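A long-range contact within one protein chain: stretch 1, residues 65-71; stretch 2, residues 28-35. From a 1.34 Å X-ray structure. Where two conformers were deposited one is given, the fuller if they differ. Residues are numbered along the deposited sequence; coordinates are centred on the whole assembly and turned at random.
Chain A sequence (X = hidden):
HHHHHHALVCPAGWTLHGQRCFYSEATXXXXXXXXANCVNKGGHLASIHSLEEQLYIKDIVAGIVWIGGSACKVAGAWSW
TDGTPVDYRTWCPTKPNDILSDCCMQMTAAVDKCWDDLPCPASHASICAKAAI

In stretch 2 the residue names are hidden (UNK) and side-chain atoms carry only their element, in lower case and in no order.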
ATOM      1  N   VAL A  65      -7.210  -1.942   3.510  1.00  7.38           N
ATOM      2  CA  VAL A  65      -5.789  -2.210   3.806  1.00  7.03           C
ATOM      3  C   VAL A  65      -5.001  -0.924   3.727  1.00  6.48           C
ATOM      4  O   VAL A  65      -5.186  -0.095   2.818  1.00  6.87           O
ATOM      5  CB  VAL A  65      -5.116  -3.255   2.838  1.00  8.91           C
ATOM      6  CG1 VAL A  65      -5.594  -4.655   3.145  1.00  9.87           C
ATOM      7  CG2 VAL A  65      -5.252  -2.883   1.347  1.00  8.87           C
ATOM      8  N   TRP A  66      -4.095  -0.755   4.678  1.00  5.79           N
ATOM      9  CA  TRP A  66      -3.066   0.274   4.535  1.00  5.89           C
ATOM     10  C   TRP A  66      -2.138  -0.009   3.356  1.00  6.08           C
ATOM     11  O   TRP A  66      -1.739  -1.148   3.160  1.00  6.47           O
ATOM     12  CB  TRP A  66      -2.243   0.369   5.814  1.00  6.35           C
ATOM     13  CG  TRP A  66      -2.922   0.925   7.004  1.00  5.70           C
ATOM     14  CD1 TRP A  66      -2.947   0.369   8.274  1.00  7.45           C
ATOM     15  CD2 TRP A  66      -3.579   2.210   7.121  1.00  4.91           C
ATOM     16  NE1 TRP A  66      -3.559   1.227   9.155  1.00  6.35           N
ATOM     17  CE2 TRP A  66      -3.902   2.390   8.499  1.00  5.85           C
ATOM     18  CE3 TRP A  66      -3.815   3.282   6.227  1.00  5.72           C
ATOM     19  CZ2 TRP A  66      -4.533   3.558   8.970  1.00  6.85           C
ATOM     20  CZ3 TRP A  66      -4.459   4.426   6.700  1.00  6.14           C
ATOM     21  CH2 TRP A  66      -4.799   4.558   8.069  1.00  6.68           C
ATOM     22  N   ILE A  67      -1.839   1.037   2.593  1.00  5.73           N
ATOM     23  CA  ILE A  67      -0.786   0.996   1.553  1.00  6.66           C
ATOM     24  C   ILE A  67       0.208   2.113   1.819  1.00  6.47           C
ATOM     25  O   ILE A  67       0.056   2.861   2.803  1.00  6.50           O
ATOM     26  CB  ILE A  67      -1.395   0.990   0.131  1.00  6.70           C
ATOM     27  CG1 ILE A  67      -2.311   2.214  -0.098  1.00  7.66           C
ATOM     28  CG2 ILE A  67      -2.141  -0.359  -0.093  1.00  8.47           C
ATOM     29  CD1 ILE A  67      -2.778   2.357  -1.542  1.00  8.49           C
ATOM     30  N   GLY A  68       1.235   2.254   0.971  1.00  6.06           N
ATOM     31  CA  GLY A  68       2.399   3.002   1.420  1.00  6.46           C
ATOM     32  C   GLY A  68       2.406   4.505   1.270  1.00  6.01           C
ATOM     33  O   GLY A  68       3.464   5.118   1.361  1.00  7.46           O
ATOM     34  N   GLY A  69       1.235   5.122   1.074  1.00  6.07           N
ATOM     35  CA  GLY A  69       1.156   6.548   0.862  1.00  6.66           C
ATOM     36  C   GLY A  69       0.974   7.300   2.175  1.00  6.39           C
ATOM     37  O   GLY A  69       0.200   6.901   3.063  1.00  6.77           O
ATOM     38  N   SER A  70       1.660   8.435   2.297  1.00  7.05           N
ATOM     39  CA  SER A  70       1.360   9.363   3.393  1.00  6.89           C
ATOM     40  C   SER A  70       1.641  10.791   2.925  1.00  6.75           C
ATOM     41  O   SER A  70       2.418  11.003   1.982  1.00  7.85           O
ATOM     42  CB  SER A  70       2.150   9.023   4.692  1.00  7.85           C
ATOM     43  OG  SER A  70       3.554   9.231   4.511  1.00  8.71           O
ATOM     44  N   ALA A  71       1.005  11.740   3.610  1.00  6.74           N
ATOM     45  CA  ALA A  71       1.167  13.187   3.304  1.00  7.05           C
ATOM     46  C   ALA A  71       1.127  13.928   4.622  1.00  6.85           C
ATOM     47  O   ALA A  71       0.297  14.792   4.859  1.00  7.60           O
ATOM     48  CB  ALA A  71       0.054  13.658   2.344  1.00  7.82           C
ATOM     49  N   UNK A  28      -4.288  -6.515  12.114  1.00  9.72           N
ATOM     50  CA  UNK A  28      -4.610  -5.105  12.018  1.00  8.68           C
ATOM     51  C   UNK A  28      -3.636  -4.313  12.856  1.00  8.53           C
ATOM     52  O   UNK A  28      -3.287  -4.645  13.977  1.00 11.07           O
ATOM     53  c   UNK A  28      -6.025  -4.846  12.435  1.00 10.62           C
ATOM     54  N   UNK A  29      -3.223  -3.169  12.281  0.70  7.49           N
ATOM     55  CA  UNK A  29      -2.288  -2.321  13.021  0.70  4.97           C
ATOM     56  C   UNK A  29      -2.359  -0.890  12.523  0.70  7.00           C
ATOM     57  O   UNK A  29      -2.988  -0.606  11.440  0.70  5.69           O
ATOM     58  c   UNK A  29      -0.337  -4.110  12.707  0.70 18.52           C
ATOM     59  s   UNK A  29       1.305  -4.500  11.901  0.70 18.85           S
ATOM     60  c   UNK A  29      -0.816  -2.695  12.887  0.70 13.33           C
ATOM     61  c   UNK A  29       1.250  -6.230  12.108  0.70 17.30           C
ATOM     62  N   UNK A  30      -1.748   0.040  13.234  1.00  7.38           N
ATOM     63  CA  UNK A  30      -1.686   1.422  12.762  1.00  6.75           C
ATOM     64  C   UNK A  30      -0.865   1.478  11.477  1.00  6.90           C
ATOM     65  O   UNK A  30      -0.077   0.569  11.173  1.00  6.60           O
ATOM     66  c   UNK A  30      -1.768   2.230  15.168  1.00  9.08           C
ATOM     67  o   UNK A  30       0.323   1.968  13.911  1.00  7.80           O
ATOM     68  c   UNK A  30      -1.068   2.356  13.779  1.00  6.93           C
ATOM     69  N   UNK A  31      -1.001   2.570  10.724  1.00  6.66           N
ATOM     70  CA  UNK A  31      -0.209   2.676   9.489  1.00  7.16           C
ATOM     71  C   UNK A  31       1.286   2.608   9.812  1.00  6.29           C
ATOM     72  O   UNK A  31       2.043   1.936   9.131  1.00  6.81           O
ATOM     73  c   UNK A  31      -0.415   3.928   6.208  1.00  7.34           C
ATOM     74  c   UNK A  31       2.470   5.248   8.066  1.00  7.24           C
ATOM     75  c   UNK A  31       0.131   4.172   7.459  1.00  6.25           C
ATOM     76  c   UNK A  31       3.784   5.759   6.072  1.00  7.56           C
ATOM     77  c   UNK A  31       3.623   5.770   7.485  1.00  8.00           C
ATOM     78  c   UNK A  31       1.435   4.754   7.219  1.00  6.37           C
ATOM     79  c   UNK A  31       2.780   5.328   5.228  1.00  7.23           C
ATOM     80  c   UNK A  31       1.620   4.800   5.816  1.00  6.57           C
ATOM     81  n   UNK A  31       0.480   4.308   5.220  1.00  6.47           N
ATOM     82  c   UNK A  31      -0.558   3.981   8.803  1.00  7.16           C
ATOM     83  N   UNK A  32       1.707   3.308  10.879  1.00  5.97           N
ATOM     84  CA  UNK A  32       3.138   3.335  11.210  0.70  7.17           C
ATOM     85  C   UNK A  32       3.590   1.956  11.596  1.00  6.57           C
ATOM     86  O   UNK A  32       4.726   1.532  11.169  1.00  6.30           O
ATOM     87  c   UNK A  32       2.956   5.757  11.857  0.70 12.51           C
ATOM     88  c   UNK A  32       3.384   4.361  12.299  0.70  8.69           C
ATOM     89  o   UNK A  32       1.759   6.100  11.984  0.70 11.58           O
ATOM     90  o   UNK A  32       3.739   6.548  11.296  0.70 17.20           O
ATOM     91  N   UNK A  33       2.836   1.190  12.356  1.00  6.98           N
ATOM     92  CA  UNK A  33       3.290  -0.175  12.690  1.00  6.97           C
ATOM     93  C   UNK A  33       3.292  -1.025  11.449  1.00  6.48           C
ATOM     94  O   UNK A  33       4.180  -1.877  11.302  1.00  6.95           O
ATOM     95  c   UNK A  33       2.149  -1.561  16.143  1.00 10.93           C
ATOM     96  c   UNK A  33       3.198   0.705  15.627  1.00 10.03           C
ATOM     97  c   UNK A  33       3.014  -0.754  15.176  1.00  7.30           C
ATOM     98  c   UNK A  33       2.401  -0.805  13.770  1.00  7.45           C
ATOM     99  N   UNK A  34       2.318  -0.844  10.551  1.00  6.31           N
ATOM    100  CA  UNK A  34       2.261  -1.678   9.352  1.00  6.90           C
ATOM    101  C   UNK A  34       3.495  -1.394   8.461  1.00  5.90           C
ATOM    102  O   UNK A  34       4.101  -2.332   7.891  1.00  6.51           O
ATOM    103  c   UNK A  34       0.958  -1.420   8.589  1.00  7.85           C
ATOM    104  N   UNK A  35       3.881  -0.130   8.302  1.00  6.20           N
ATOM    105  CA  UNK A  35       5.094   0.190   7.543  1.00  6.07           C
ATOM    106  C   UNK A  35       6.336  -0.419   8.221  1.00  6.20           C
ATOM    107  O   UNK A  35       7.165  -1.053   7.557  1.00  6.47           O
ATOM    108  c   UNK A  35       6.889   1.669   5.398  1.00  7.33           C
ATOM    109  c   UNK A  35       5.231   1.697   7.370  1.00  7.16           C
ATOM    110  o   UNK A  35       5.970   1.282   4.632  1.00  6.58           O
ATOM    111  c   UNK A  35       6.599   2.109   6.820  1.00  7.34           C
ATOM    112  o   UNK A  35       8.073   1.803   5.001  1.00  7.30           O
TER

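Position 28 carries a single side-chain carbon, the CB, which points sideways and touches nothing on stretch 1. One carbon and no more is alanine, A28; in this exposed strand residue the contact asks nothing of the side chain.

Position 29 has an unbranched chain of two carbons, a sulfur and a final carbon, a thioether that identifies methionine, M29. Its end leads away from stretch 1, and the contribution to the contact comes from the backbone: the indole NE1 of W66 donates a hydrogen bond to O of M29 at 3.0 Å. Any residue could offer that carbonyl, so here the side chain is read from its atoms alone.

At position 30 the CB bears one oxygen and one carbon, the branching of threonine. The CA-to-CB bond of T30 points away from stretch 1, and its side chain serves a local task: it stands at the N-cap, where its OG1 accepts from N of position 33 at 3.1 Å. A short side chain with a hydroxyl on CB suits this place, since it can fold back to a backbone NH left without a partner in the first turn.

Position 31 shows a CB followed by fused five- and six-membered rings holding eight carbons and one nitrogen. This is an indole, hence tryptophan, W31. Its NE1 donates to O of I67 at 2.8 Å, while its ring edge meets the face of W66, with the planes at 90° and CE3 of W66 3.5 Å from CD1 of W31. The CZ2 of W31 also reaches CB of S70, 3.8 Å away. A large flat side chain with a donor in its ring suits a place that offers both packing and a hydrogen bond.

Position 32 has two carbons, the second carrying two oxygens: aspartate, D32. It is exposed, as suits a charge, and makes no contact with stretch 1.

Position 33 has four carbons forked at the second, which is leucine, L33, exposed and out of reach of stretch 1; its part is played by the backbone N that T30 caps.

Position 34 is again a lone CB, pointing toward stretch 1 and lying 4.3 Å from CD1 of W66. This is alanine; A34 is buried, and its small methyl makes an apolar contact with the indole.

Position 35 has three carbons, the third carrying two oxygens: glutamate, E35. Its carboxylate is hydrogen-bonded elsewhere in the structure.

The contact is thus an exchange between two tryptophans. Each NE1 donates to a backbone carbonyl of the other stretch, and the two indoles pack edge to face, with CB of W31 over the six-membered ring of W66, tying strand 65-67 to strand 28-29 and the helix start.

Stretch 2, residues 28-35: AMTWDLAE
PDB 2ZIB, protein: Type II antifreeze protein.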